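Local atomic coordinates of cyclin-dependent kinase inhibitor 3 (Homo sapiens, PDB entry 1FPZ), a protein that removes phosphate from phosphotyrosine and phosphoserine or phosphothreonine in proteins, and dephosphorylates the cyclin-dependent kinase CDK2 in a cyclin-dependent manner. Residues Arg58-Asp63 and Tyr87-Leu92; Gly112-Ala117 and Ser147-Ala152; Leu154-Ser159 and Glu165-Ser170. The protein carries 1 engineered substitution. One frame throughout, in Å; residues are numbered along the deposited sequence.

Interaction 1: residues Arg58-Asp63 and Tyr87-Leu92; sequences RNVQKD and YRVPNL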
loop_
_atom_site.group_PDB
_atom_site.type_symbol
_atom_site.label_atom_id
_atom_site.label_comp_id
_atom_site.label_asym_id
_atom_site.label_seq_id
_atom_site.Cartn_x
_atom_site.Cartn_y
_atom_site.Cartn_z
ATOM N N ARG A 58 0.480 6.004 -19.218
ATOM C CA ARG A 58 -0.010 4.642 -19.032
ATOM C C ARG A 58 -1.463 4.536 -19.478
ATOM O O ARG A 58 -2.174 5.530 -19.544
ATOM C CB ARG A 58 0.085 4.248 -17.559
ATOM C CG ARG A 58 1.248 3.345 -17.203
ATOM C CD ARG A 58 1.022 1.913 -17.676
ATOM N NE ARG A 58 1.784 0.972 -16.858
ATOM C CZ ARG A 58 3.109 0.985 -16.740
ATOM N NH1 ARG A 58 3.826 1.882 -17.401
ATOM N NH2 ARG A 58 3.719 0.129 -15.925
ATOM N N ASN A 59 -1.891 3.311 -19.763
ATOM C CA ASN A 59 -3.252 3.021 -20.199
ATOM C C ASN A 59 -3.998 2.425 -19.003
ATOM O O ASN A 59 -3.845 1.240 -18.712
ATOM C CB ASN A 59 -3.184 2.005 -21.336
ATOM C CG ASN A 59 -4.539 1.601 -21.830
ATOM O OD1 ASN A 59 -4.687 0.575 -22.487
ATOM N ND2 ASN A 59 -5.544 2.410 -21.528
ATOM N N VAL A 60 -4.811 3.229 -18.324
ATOM C CA VAL A 60 -5.514 2.762 -17.133
ATOM C C VAL A 60 -6.370 1.507 -17.295
ATOM O O VAL A 60 -6.508 0.724 -16.355
ATOM C CB VAL A 60 -6.359 3.889 -16.551
ATOM C CG1 VAL A 60 -6.711 3.588 -15.116
ATOM C CG2 VAL A 60 -5.591 5.183 -16.647
ATOM N N GLN A 61 -6.932 1.303 -18.479
ATOM C CA GLN A 61 -7.762 0.125 -18.709
ATOM C C GLN A 61 -6.925 -1.134 -18.902
ATOM O O GLN A 61 -7.264 -2.197 -18.387
ATOM C CB GLN A 61 -8.620 0.314 -19.946
ATOM C CG GLN A 61 -9.268 1.659 -20.044
ATOM C CD GLN A 61 -9.860 1.854 -21.397
ATOM O OE1 GLN A 61 -9.153 1.793 -22.413
ATOM N NE2 GLN A 61 -11.167 2.072 -21.440
ATOM N N LYS A 62 -5.844 -1.023 -19.666
ATOM C CA LYS A 62 -4.981 -2.173 -19.891
ATOM C C LYS A 62 -4.351 -2.623 -18.577
ATOM O O LYS A 62 -4.305 -3.820 -18.291
ATOM C CB LYS A 62 -3.855 -1.852 -20.865
ATOM C CG LYS A 62 -2.912 -3.042 -21.063
ATOM C CD LYS A 62 -1.513 -2.606 -21.452
ATOM C CE LYS A 62 -0.558 -3.787 -21.393
ATOM N NZ LYS A 62 0.851 -3.354 -21.238
ATOM N N ASP A 63 -3.855 -1.663 -17.795
ATOM C CA ASP A 63 -3.224 -1.944 -16.499
ATOM C C ASP A 63 -4.168 -2.689 -15.597
ATOM O O ASP A 63 -3.799 -3.693 -14.992
ATOM C CB ASP A 63 -2.827 -0.658 -15.791
ATOM C CG ASP A 63 -1.757 0.096 -16.526
ATOM O OD1 ASP A 63 -1.853 0.200 -17.769
ATOM O OD2 ASP A 63 -0.823 0.594 -15.865
ATOM N N TYR A 87 -3.149 13.151 -12.200
ATOM C CA TYR A 87 -2.558 12.119 -13.039
ATOM C C TYR A 87 -3.556 11.479 -14.024
ATOM O O TYR A 87 -3.317 10.402 -14.574
ATOM C CB TYR A 87 -1.917 11.070 -12.118
ATOM C CG TYR A 87 -1.055 11.685 -11.019
ATOM C CD1 TYR A 87 -1.087 11.188 -9.713
ATOM C CD2 TYR A 87 -0.228 12.779 -11.281
ATOM C CE1 TYR A 87 -0.322 11.769 -8.691
ATOM C CE2 TYR A 87 0.542 13.364 -10.268
ATOM C CZ TYR A 87 0.487 12.856 -8.980
ATOM O OH TYR A 87 1.232 13.440 -7.987
ATOM N N ARG A 88 -4.666 12.173 -14.252
ATOM C CA ARG A 88 -5.723 11.733 -15.159
ATOM C C ARG A 88 -6.247 10.313 -15.004
ATOM O O ARG A 88 -6.343 9.570 -15.977
ATOM C CB ARG A 88 -5.326 11.974 -16.627
ATOM C CG ARG A 88 -5.774 13.356 -17.151
ATOM C CD ARG A 88 -5.720 13.515 -18.677
ATOM N NE ARG A 88 -4.359 13.673 -19.182
ATOM C CZ ARG A 88 -4.054 14.145 -20.388
ATOM N NH1 ARG A 88 -5.014 14.510 -21.226
ATOM N NH2 ARG A 88 -2.785 14.254 -20.757
ATOM N N VAL A 89 -6.599 9.948 -13.774
ATOM C CA VAL A 89 -7.169 8.634 -13.468
ATOM C C VAL A 89 -8.235 8.818 -12.382
ATOM O O VAL A 89 -8.257 8.100 -11.386
ATOM C CB VAL A 89 -6.094 7.628 -12.949
ATOM C CG1 VAL A 89 -5.695 6.662 -14.057
ATOM C CG2 VAL A 89 -4.863 8.379 -12.438
ATOM N N PRO A 90 -9.145 9.781 -12.578
ATOM C CA PRO A 90 -10.228 10.102 -11.645
ATOM C C PRO A 90 -11.185 8.946 -11.384
ATOM O O PRO A 90 -11.769 8.841 -10.306
ATOM C CB PRO A 90 -10.934 11.272 -12.326
ATOM C CG PRO A 90 -9.858 11.865 -13.209
ATOM C CD PRO A 90 -9.233 10.631 -13.774
ATOM N N ASN A 91 -11.363 8.082 -12.375
ATOM C CA ASN A 91 -12.272 6.958 -12.202
ATOM C C ASN A 91 -11.522 5.645 -12.007
ATOM O O ASN A 91 -11.993 4.570 -12.404
ATOM C CB ASN A 91 -13.215 6.853 -13.396
ATOM C CG ASN A 91 -12.475 6.711 -14.701
ATOM O OD1 ASN A 91 -11.607 7.530 -15.022
ATOM N ND2 ASN A 91 -12.805 5.672 -15.464
ATOM N N LEU A 92 -10.353 5.751 -11.384
ATOM C CA LEU A 92 -9.508 4.597 -11.094
ATOM C C LEU A 92 -10.309 3.592 -10.294
ATOM O O LEU A 92 -10.444 2.427 -10.684
ATOM C CB LEU A 92 -8.280 5.045 -10.287
ATOM C CG LEU A 92 -7.246 3.996 -9.869
ATOM C CD1 LEU A 92 -6.763 3.239 -11.088
ATOM C CD2 LEU A 92 -6.089 4.675 -9.175
#

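Interaction 2: residues Gly112-Ala117 and Ser147-Ala152; sequences GTPDIA and SCLVAA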
loop_
_atom_site.group_PDB
_atom_site.type_symbol
_atom_site.label_atom_id
_atom_site.label_comp_id
_atom_site.label_asym_id
_atom_site.label_seq_id
_atom_site.Cartn_x
_atom_site.Cartn_y
_atom_site.Cartn_z
ATOM N N GLY A 112 2.552 12.374 3.815
ATOM C CA GLY A 112 1.996 12.346 5.155
ATOM C C GLY A 112 1.795 10.977 5.782
ATOM O O GLY A 112 2.437 9.998 5.409
ATOM N N THR A 113 0.895 10.906 6.753
ATOM C CA THR A 113 0.619 9.654 7.429
ATOM C C THR A 113 -0.866 9.542 7.771
ATOM O O THR A 113 -1.573 10.548 7.828
ATOM C CB THR A 113 1.450 9.557 8.703
ATOM O OG1 THR A 113 1.077 10.613 9.590
ATOM C CG2 THR A 113 2.927 9.697 8.381
ATOM N N PRO A 114 -1.362 8.316 8.003
ATOM C CA PRO A 114 -2.777 8.139 8.333
ATOM C C PRO A 114 -3.001 8.325 9.815
ATOM O O PRO A 114 -2.144 7.976 10.614
ATOM C CB PRO A 114 -3.032 6.698 7.932
ATOM C CG PRO A 114 -1.774 6.041 8.413
ATOM C CD PRO A 114 -0.685 7.006 7.931
ATOM N N ASP A 115 -4.153 8.865 10.192
ATOM C CA ASP A 115 -4.441 9.016 11.608
ATOM C C ASP A 115 -4.546 7.589 12.120
ATOM O O ASP A 115 -4.693 6.651 11.335
ATOM C CB ASP A 115 -5.760 9.756 11.823
ATOM C CG ASP A 115 -6.930 9.032 11.218
ATOM O OD1 ASP A 115 -7.329 7.979 11.761
ATOM O OD2 ASP A 115 -7.438 9.516 10.190
ATOM N N ILE A 116 -4.469 7.428 13.434
ATOM C CA ILE A 116 -4.519 6.109 14.042
ATOM C C ILE A 116 -5.787 5.324 13.803
ATOM O O ILE A 116 -5.756 4.102 13.702
ATOM C CB ILE A 116 -4.268 6.203 15.555
ATOM C CG1 ILE A 116 -4.936 7.468 16.122
ATOM C CG2 ILE A 116 -2.759 6.201 15.826
ATOM C CD1 ILE A 116 -4.678 7.680 17.589
ATOM N N ALA A 117 -6.912 6.018 13.724
ATOM C CA ALA A 117 -8.180 5.340 13.494
ATOM C C ALA A 117 -8.222 4.771 12.071
ATOM O O ALA A 117 -8.664 3.646 11.852
ATOM C CB ALA A 117 -9.333 6.313 13.714
ATOM N N SER A 147 2.986 3.857 0.808
ATOM C CA SER A 147 2.781 2.410 0.722
ATOM C C SER A 147 3.704 1.623 1.631
ATOM O O SER A 147 3.273 0.652 2.256
ATOM C CB SER A 147 2.959 1.911 -0.709
ATOM O OG SER A 147 1.876 2.310 -1.507
ATOM N N CYS A 148 4.970 2.042 1.720
ATOM C CA CYS A 148 5.922 1.345 2.577
ATOM C C CYS A 148 5.588 1.592 4.022
ATOM O O CYS A 148 5.831 0.743 4.887
ATOM C CB CYS A 148 7.333 1.820 2.300
ATOM S SG CYS A 148 7.715 1.657 0.593
ATOM N N LEU A 149 5.014 2.763 4.291
ATOM C CA LEU A 149 4.618 3.116 5.650
ATOM C C LEU A 149 3.558 2.120 6.132
ATOM O O LEU A 149 3.666 1.561 7.228
ATOM C CB LEU A 149 4.054 4.542 5.677
ATOM C CG LEU A 149 3.560 5.155 6.979
ATOM C CD1 LEU A 149 4.717 5.727 7.755
ATOM C CD2 LEU A 149 2.583 6.261 6.658
ATOM N N VAL A 150 2.544 1.891 5.302
ATOM C CA VAL A 150 1.471 0.964 5.633
ATOM C C VAL A 150 2.024 -0.462 5.712
ATOM O O VAL A 150 1.721 -1.194 6.629
ATOM C CB VAL A 150 0.327 1.030 4.584
ATOM C CG1 VAL A 150 -0.686 -0.054 4.842
ATOM C CG2 VAL A 150 -0.354 2.397 4.640
ATOM N N ALA A 151 2.854 -0.847 4.755
ATOM C CA ALA A 151 3.438 -2.191 4.745
ATOM C C ALA A 151 4.238 -2.392 6.018
ATOM O O ALA A 151 4.084 -3.394 6.692
ATOM C CB ALA A 151 4.342 -2.350 3.539
ATOM N N ALA A 152 5.102 -1.426 6.343
ATOM C CA ALA A 152 5.935 -1.528 7.535
ATOM C C ALA A 152 5.079 -1.502 8.794
ATOM O O ALA A 152 5.412 -2.127 9.802
ATOM C CB ALA A 152 6.936 -0.422 7.545
#

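Interaction 3: residues Leu154-Ser159 and Glu165-Ser170; sequences LLLYLS and EQAIDS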
loop_
_atom_site.group_PDB
_atom_site.type_symbol
_atom_site.label_atom_id
_atom_site.label_comp_id
_atom_site.label_asym_id
_atom_site.label_seq_id
_atom_site.Cartn_x
_atom_site.Cartn_y
_atom_site.Cartn_z
ATOM N N LEU A 154 2.110 -2.806 8.974
ATOM C CA LEU A 154 1.493 -4.143 9.019
ATOM C C LEU A 154 2.465 -5.154 9.650
ATOM O O LEU A 154 2.041 -6.053 10.354
ATOM C CB LEU A 154 1.080 -4.604 7.606
ATOM C CG LEU A 154 0.483 -6.037 7.479
ATOM C CD1 LEU A 154 -0.972 -6.042 7.923
ATOM C CD2 LEU A 154 0.538 -6.545 6.024
ATOM N N LEU A 155 3.764 -5.007 9.395
ATOM C CA LEU A 155 4.748 -5.919 9.981
ATOM C C LEU A 155 4.747 -5.723 11.500
ATOM O O LEU A 155 4.691 -6.699 12.239
ATOM C CB LEU A 155 6.153 -5.680 9.408
ATOM C CG LEU A 155 6.264 -6.035 7.919
ATOM C CD1 LEU A 155 7.664 -5.768 7.425
ATOM C CD2 LEU A 155 5.891 -7.524 7.719
ATOM N N LEU A 156 4.803 -4.471 11.965
ATOM C CA LEU A 156 4.764 -4.205 13.405
ATOM C C LEU A 156 3.444 -4.716 13.952
ATOM O O LEU A 156 3.362 -5.250 15.062
ATOM C CB LEU A 156 4.840 -2.711 13.685
ATOM C CG LEU A 156 6.142 -1.925 13.610
ATOM C CD1 LEU A 156 7.258 -2.685 12.917
ATOM C CD2 LEU A 156 5.834 -0.651 12.895
ATOM N N TYR A 157 2.403 -4.538 13.152
ATOM C CA TYR A 157 1.064 -4.940 13.529
ATOM C C TYR A 157 0.963 -6.438 13.759
ATOM O O TYR A 157 0.460 -6.869 14.795
ATOM C CB TYR A 157 0.085 -4.486 12.441
ATOM C CG TYR A 157 -1.371 -4.652 12.804
ATOM C CD1 TYR A 157 -2.000 -3.781 13.704
ATOM C CD2 TYR A 157 -2.116 -5.692 12.257
ATOM C CE1 TYR A 157 -3.348 -3.957 14.049
ATOM C CE2 TYR A 157 -3.439 -5.877 12.578
ATOM C CZ TYR A 157 -4.058 -5.011 13.472
ATOM O OH TYR A 157 -5.392 -5.203 13.732
ATOM N N LEU A 158 1.455 -7.236 12.813
ATOM C CA LEU A 158 1.379 -8.691 12.959
ATOM C C LEU A 158 2.499 -9.322 13.794
ATOM O O LEU A 158 2.488 -10.521 14.022
ATOM C CB LEU A 158 1.323 -9.370 11.585
ATOM C CG LEU A 158 0.085 -9.133 10.721
ATOM C CD1 LEU A 158 0.368 -9.545 9.294
ATOM C CD2 LEU A 158 -1.099 -9.917 11.273
ATOM N N SER A 159 3.474 -8.531 14.229
ATOM C CA SER A 159 4.557 -9.070 15.060
ATOM C C SER A 159 4.864 -8.165 16.244
ATOM O O SER A 159 4.916 -6.946 16.119
ATOM C CB SER A 159 5.842 -9.265 14.261
ATOM O OG SER A 159 6.867 -9.731 15.121
ATOM N N GLU A 165 12.796 -0.189 13.256
ATOM C CA GLU A 165 13.984 -0.142 12.430
ATOM C C GLU A 165 14.074 -1.358 11.531
ATOM O O GLU A 165 14.479 -1.249 10.375
ATOM C CB GLU A 165 15.222 -0.020 13.311
ATOM C CG GLU A 165 15.266 1.311 14.044
ATOM C CD GLU A 165 15.275 2.496 13.089
ATOM O OE1 GLU A 165 15.112 3.633 13.565
ATOM O OE2 GLU A 165 15.457 2.297 11.869
ATOM N N GLN A 166 13.691 -2.517 12.056
ATOM C CA GLN A 166 13.719 -3.745 11.267
ATOM C C GLN A 166 12.657 -3.758 10.166
ATOM O O GLN A 166 12.910 -4.205 9.043
ATOM C CB GLN A 166 13.522 -4.964 12.166
ATOM C CG GLN A 166 14.775 -5.374 12.917
ATOM C CD GLN A 166 14.672 -6.756 13.492
ATOM O OE1 GLN A 166 13.822 -7.025 14.336
ATOM N NE2 GLN A 166 15.541 -7.654 13.032
ATOM N N ALA A 167 11.466 -3.259 10.485
ATOM C CA ALA A 167 10.382 -3.236 9.510
ATOM C C ALA A 167 10.734 -2.288 8.402
ATOM O O ALA A 167 10.394 -2.502 7.245
ATOM C CB ALA A 167 9.088 -2.807 10.165
ATOM N N ILE A 168 11.425 -1.227 8.767
ATOM C CA ILE A 168 11.838 -0.247 7.795
ATOM C C ILE A 168 12.880 -0.908 6.895
ATOM O O ILE A 168 12.816 -0.794 5.675
ATOM C CB ILE A 168 12.359 1.007 8.540
ATOM C CG1 ILE A 168 11.214 1.566 9.404
ATOM C CG2 ILE A 168 12.840 2.061 7.559
ATOM C CD1 ILE A 168 11.641 2.523 10.476
ATOM N N ASP A 169 13.804 -1.653 7.494
ATOM C CA ASP A 169 14.843 -2.332 6.724
ATOM C C ASP A 169 14.242 -3.298 5.701
ATOM O O ASP A 169 14.682 -3.372 4.555
ATOM C CB ASP A 169 15.782 -3.095 7.666
ATOM C CG ASP A 169 16.495 -2.179 8.659
ATOM O OD1 ASP A 169 16.762 -1.013 8.294
ATOM O OD2 ASP A 169 16.807 -2.627 9.793
ATOM N N SER A 170 13.225 -4.045 6.113
ATOM C CA SER A 170 12.594 -4.988 5.195
ATOM C C SER A 170 12.007 -4.297 3.970
ATOM O O SER A 170 12.119 -4.807 2.859
ATOM C CB SER A 170 11.493 -5.782 5.894
ATOM O OG SER A 170 11.976 -6.464 7.033
#

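Interaction 1: residues Arg58-Asp63 and Tyr87-Leu92
An apolar seam between the first turn of helix 60-70 and the link from helix 81-86 to helix 92-98 rests on Val60, which faces Val89 and Leu92. CG1 of Val60 lies anti to the backbone N (chi1 -161°), and from there this one methyl reaches both partners: CD1 of Leu92 lies 4.0 Å from CG1 of Val60, the two side chains crossing at about a right angle, while CG1 of Val89 lies against the same isopropyl group. The Val60-Val89 approach is modelled too short to be taken literally. Helix 81-86 ends in a Schellman motif with Arg88, at positive phi, as the C-prime residue, and a type I beta turn from Val89 to Leu92 follows, closed by Leu92 N to Val89 O at 3.1 Å. Val89 and Leu92, the first and last residues of that turn, both touch Val60. On the other segment, Asn59 is the N-cap residue of helix 60-70, and its O accepts a bond from Asp63 N at 3.0 Å. Beside that first turn, Arg58 NE forms a salt bridge to Asp63 OD2 at 2.8 Å, weak as a hydrogen bond, its N-H...O angle being 120°; Asp63 OD2 also accepts from Gly50 N.

Interaction 2: residues Gly112-Ala117 and Ser147-Ala152
Leu149, on helix 146-158, packs against the loop that leads into helix 116-131, a contact within the protein-tyrosine phosphatase fold, where the helix following the catalytic loop runs back along the central sheet. The contact across the two segments is apolar and passes through a single methyl group, CD2 of Leu149. With CG anti to the backbone N (chi1 180°), the leucine extends from its helix toward the loop. CD2 of Leu149 reaches the ring carbon CD of Pro114 at 3.6 Å. Thr113 comes to the same methyl at about a right angle, its CG2 standing 3.9 Å from CD2 of Leu149. Gly112 O, a polar atom among these apolar contacts, also lies 3.9 Å from CD2 of Leu149. Three consecutive loop residues therefore gather around one branch of one side chain.

Gln185 and Leu189 of helix 183-189 touch Leu149, while Val150, one residue on, packs on Ile122, Met123 and Leu126 of helix 116-131; helix 146-158 thus meets two different helices with successive residues. Ser147, a turn earlier, touches Ser140, the engineered replacement for the predicted phosphocysteine nucleophile, and the side chain of Leu149 is about 8 Å from that of Ser140.

No hydrogen bond crosses between the two segments; Gly112 O makes a weak one to Gln185 NE2. Helix 146-158 continues through the contact with Ala151 N bonded to Ser147 O at 2.9 Å, and at the start of helix 116-131 the N-cap residue Asp115 uses OD1 to accept the backbone N-H of Ser118.

Interaction 3: residues Leu154-Ser159 and Glu165-Ser170
In the hairpin of helices 146-158 and 164-175, the methyl group of Ala167 meets two successive leucines of the preceding helix. Leu155 CB lies 4.2 Å from Ala167 CB, a plain apolar contact close to the point where the backbones come nearest, with the two CA atoms 6.3 Å apart. Leu156 reaches the same methyl with a branch end: its CD1 stands only 3.3 Å from Ala167 CB, tighter than usual van der Waals contact. The chi2 of Leu156 is 14°, away from a staggered value, consistent with a strained fit or with an imperfectly placed branch. One turn further along the second helix, the CD1 methyl of Leu155 packs at 4.1 Å on Ser170 CB. In this alpha-alpha hairpin the short segments run 9.6 Å apart at closest approach, with their N-to-C directions 133° apart, nearer antiparallel than parallel. The hydroxyl of Ser170, beside its own backbone N (chi1 -56°), donates to Gln166 O at 3.2 Å. That carbonyl also receives Ser170 N, and the two donors reach it from opposite faces of its plane. Outside the pair, Leu156 touches Leu189 of helix 183-189, and Leu155 touches Val37.

Overall arrangement
The three contacts divide between two sides of the phosphatase. Interaction 1 lies on the opposite side of the chain's centre from the others: its centre is 24 Å from that of interaction 2 and 31 Å from that of interaction 3. Interactions 2 and 3 share helix 146-158, have centres 12 Å apart and meet directly, Ala152 O packing 3.8 Å from Ala167 CB. The engineered Ser140, at the predicted nucleophile position, falls near the first two: its side chain is about 10 Å from that of Leu92 in interaction 1 and about 8 Å from that of Leu149 in interaction 2, whereas interaction 3 lies away from the site, farther along the helix it shares with interaction 2.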